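Local coordinates for escJ (Escherichia coli, PDB 1YJ7), which probably forms part of the membrane-associated platform for assembly of the type III secretion system of enteropathogenic E. coli, as a lipoprotein of the YscJ family, at residues D[145-150]-D[157-162]. The protein carries 3 engineered substitutions. Sequence-based numbering, arbitrary orientation.
Sequences NLVKNS and ENISVV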
ATOM      1  N   ASN D 145      20.584 -35.032   6.971  1.00 14.32           N
ATOM      2  CA  ASN D 145      21.859 -35.558   6.503  1.00 15.34           C
ATOM      3  C   ASN D 145      22.015 -35.414   4.979  1.00 14.82           C
ATOM      4  O   ASN D 145      23.101 -35.069   4.501  1.00 15.26           O
ATOM      5  CB  ASN D 145      22.047 -37.014   6.933  1.00 16.05           C
ATOM      6  CG  ASN D 145      22.481 -37.155   8.388  1.00 19.79           C
ATOM      7  OD1 ASN D 145      23.196 -36.309   8.919  1.00 24.45           O
ATOM      8  ND2 ASN D 145      22.059 -38.246   9.029  1.00 24.32           N
ATOM      9  N   LEU D 146      20.944 -35.642   4.220  1.00 13.39           N
ATOM     10  CA  LEU D 146      20.959 -35.399   2.776  1.00 13.19           C
ATOM     11  C   LEU D 146      21.237 -33.928   2.419  1.00 13.32           C
ATOM     12  O   LEU D 146      22.076 -33.633   1.573  1.00 14.47           O
ATOM     13  CB  LEU D 146      19.656 -35.869   2.133  1.00 13.09           C
ATOM     14  CG  LEU D 146      19.393 -37.384   2.176  1.00 14.14           C
ATOM     15  CD1 LEU D 146      17.953 -37.690   1.881  1.00 14.87           C
ATOM     16  CD2 LEU D 146      20.308 -38.119   1.202  1.00 13.62           C
ATOM     17  N   VAL D 147      20.570 -33.001   3.103  1.00 12.65           N
ATOM     18  CA  VAL D 147      20.786 -31.587   2.883  1.00 12.63           C
ATOM     19  C   VAL D 147      22.212 -31.197   3.274  1.00 12.52           C
ATOM     20  O   VAL D 147      22.886 -30.512   2.522  1.00 13.84           O
ATOM     21  CB  VAL D 147      19.749 -30.744   3.658  1.00 12.46           C
ATOM     22  CG1 VAL D 147      20.056 -29.273   3.535  1.00 13.70           C
ATOM     23  CG2 VAL D 147      18.341 -31.032   3.114  1.00 12.61           C
ATOM     24  N   LYS D 148      22.666 -31.674   4.422  1.00 13.71           N
ATOM     25  CA  LYS D 148      24.008 -31.371   4.916  1.00 14.77           C
ATOM     26  C   LYS D 148      25.060 -31.695   3.872  1.00 15.31           C
ATOM     27  O   LYS D 148      25.914 -30.879   3.579  1.00 16.39           O
ATOM     28  CB  LYS D 148      24.275 -32.170   6.180  1.00 16.06           C
ATOM     29  CG  LYS D 148      25.655 -31.923   6.809  1.00 20.84           C
ATOM     30  CD  LYS D 148      26.024 -33.022   7.757  1.00 25.78           C
ATOM     31  CE  LYS D 148      27.373 -32.729   8.433  1.00 29.80           C
ATOM     32  NZ  LYS D 148      28.493 -32.854   7.476  1.00 32.79           N
ATOM     33  N   ASN D 149      24.973 -32.891   3.302  1.00 15.35           N
ATOM     34  CA  ASN D 149      26.019 -33.368   2.405  1.00 16.19           C
ATOM     35  C   ASN D 149      25.852 -32.931   0.960  1.00 16.41           C
ATOM     36  O   ASN D 149      26.711 -33.226   0.129  1.00 17.03           O
ATOM     37  CB  ASN D 149      26.184 -34.878   2.567  1.00 16.54           C
ATOM     38  CG  ASN D 149      26.907 -35.227   3.862  1.00 19.76           C
ATOM     39  OD1 ASN D 149      27.946 -34.676   4.153  1.00 22.97           O
ATOM     40  ND2 ASN D 149      26.319 -36.085   4.656  1.00 25.04           N
ATOM     41  N   SER D 150      24.793 -32.170   0.676  1.00 16.10           N
ATOM     42  CA  SER D 150      24.592 -31.564  -0.636  1.00 16.66           C
ATOM     43  C   SER D 150      25.287 -30.242  -0.839  1.00 17.68           C
ATOM     44  O   SER D 150      25.452 -29.829  -1.977  1.00 17.49           O
ATOM     45  CB  SER D 150      23.099 -31.337  -0.918  1.00 16.37           C
ATOM     46  OG  SER D 150      22.410 -32.561  -0.995  1.00 17.94           O
ATOM     47  N   GLU D 157      23.432 -28.561  12.988  1.00 25.61           N
ATOM     48  CA  GLU D 157      22.837 -27.605  13.910  1.00 25.61           C
ATOM     49  C   GLU D 157      22.290 -26.358  13.195  1.00 24.03           C
ATOM     50  O   GLU D 157      21.473 -25.640  13.768  1.00 24.23           O
ATOM     51  CB  GLU D 157      23.849 -27.188  15.003  1.00 27.03           C
ATOM     52  CG  GLU D 157      24.962 -26.278  14.494  1.00 30.87           C
ATOM     53  CD  GLU D 157      26.216 -26.299  15.374  1.00 37.67           C
ATOM     54  OE1 GLU D 157      26.300 -25.473  16.311  1.00 41.83           O
ATOM     55  OE2 GLU D 157      27.119 -27.133  15.124  1.00 41.52           O
ATOM     56  N   ASN D 158      22.729 -26.110  11.958  1.00 21.51           N
ATOM     57  CA  ASN D 158      22.297 -24.953  11.193  1.00 20.24           C
ATOM     58  C   ASN D 158      21.354 -25.332  10.029  1.00 17.88           C
ATOM     59  O   ASN D 158      21.264 -24.605   9.054  1.00 17.22           O
ATOM     60  CB  ASN D 158      23.503 -24.176  10.664  1.00 20.42           C
ATOM     61  CG  ASN D 158      24.435 -23.711  11.793  1.00 22.97           C
ATOM     62  OD1 ASN D 158      25.659 -23.870  11.718  1.00 26.29           O
ATOM     63  ND2 ASN D 158      23.844 -23.185  12.848  1.00 21.06           N
ATOM     64  N   ILE D 159      20.669 -26.459  10.160  1.00 16.23           N
ATOM     65  CA  ILE D 159      19.608 -26.843   9.222  1.00 15.56           C
ATOM     66  C   ILE D 159      18.301 -26.932   9.998  1.00 15.14           C
ATOM     67  O   ILE D 159      18.195 -27.692  10.956  1.00 16.39           O
ATOM     68  CB  ILE D 159      19.917 -28.197   8.527  1.00 14.76           C
ATOM     69  CG1 ILE D 159      21.264 -28.144   7.804  1.00 14.41           C
ATOM     70  CG2 ILE D 159      18.800 -28.550   7.533  1.00 15.74           C
ATOM     71  CD1 ILE D 159      21.775 -29.505   7.379  1.00 15.45           C
ATOM     72  N   SER D 160      17.305 -26.162   9.579  1.00 14.58           N
ATOM     73  CA  SER D 160      15.997 -26.217  10.180  1.00 15.20           C
ATOM     74  C   SER D 160      15.127 -27.041   9.247  1.00 15.17           C
ATOM     75  O   SER D 160      15.034 -26.708   8.067  1.00 15.49           O
ATOM     76  CB  SER D 160      15.433 -24.805  10.354  0.50 15.46           C
ATOM     77  OG  SER D 160      14.336 -24.827  11.242  0.50 15.96           O
ATOM     78  N   VAL D 161      14.521 -28.111   9.757  1.00 15.08           N
ATOM     79  CA  VAL D 161      13.543 -28.896   8.998  1.00 15.10           C
ATOM     80  C   VAL D 161      12.190 -28.795   9.680  1.00 15.42           C
ATOM     81  O   VAL D 161      12.044 -29.066  10.885  1.00 15.87           O
ATOM     82  CB  VAL D 161      13.980 -30.380   8.856  1.00 15.51           C
ATOM     83  CG1 VAL D 161      12.910 -31.208   8.109  1.00 16.85           C
ATOM     84  CG2 VAL D 161      15.312 -30.450   8.153  1.00 16.05           C
ATOM     85  N   VAL D 162      11.192 -28.368   8.919  1.00 13.78           N
ATOM     86  CA  VAL D 162       9.833 -28.318   9.411  1.00 13.37           C
ATOM     87  C   VAL D 162       9.000 -29.200   8.496  1.00 13.19           C
ATOM     88  O   VAL D 162       9.102 -29.082   7.284  1.00 12.12           O
ATOM     89  CB  VAL D 162       9.304 -26.895   9.422  1.00 13.15           C
ATOM     90  CG1 VAL D 162       7.828 -26.848   9.765  1.00 14.51           C
ATOM     91  CG2 VAL D 162      10.145 -26.023  10.435  1.00 14.67           C
TER
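Lys-148 and Ile-159 mark the closest backbone approach, with 7.6 Å from CA to CA, where the C-terminal part of helix 140-150 lies over the start of strand 159-165. Strand 123-130, this helix and strand 159-165 form a beta-alpha-beta unit in which the two strands run parallel, and the contact joins its second and third elements after a short connection without helix or strand. No hydrogen bond passes between 145-150 and 157-162; the backbone of Asn-158, Ser-160 and Val-162 is hydrogen-bonded to Ala-124, Val-126 and Val-128 of strand 123-130.

On the strand side the contact is carried by Ile-159. Its CG1 branch stands anti to its own carbonyl carbon (chi1 -57°) and the chain continues extended (chi2 167°), which carries CD1 up to the helix backbone. There the methyl lies 3.8 Å from the backbone N of Lys-148 and equally 3.8 Å from its CB, a purely van der Waals touch on the root of the lysine. The rest of Lys-148 leads away from the strand, so its ammonium group takes no part. From the preceding residue, CG1 of Val-147 meets the same Ile-159 CD1 at 4.2 Å. Val-147 also packs on Ala-124 and Val-126 of the middle strand and on Ile-95 and Leu-99 of helix 80-99, while Leu-154 of the connection touches both Val-147 and Ile-159.

One isoleucine methyl thus meets aliphatic carbons and the helix backbone at two consecutive residues, with Val-147 and Ile-159 buried and Lys-148 at the edge: one small part of the packing of helix 140-150 against the sheet, without any directional bond across it.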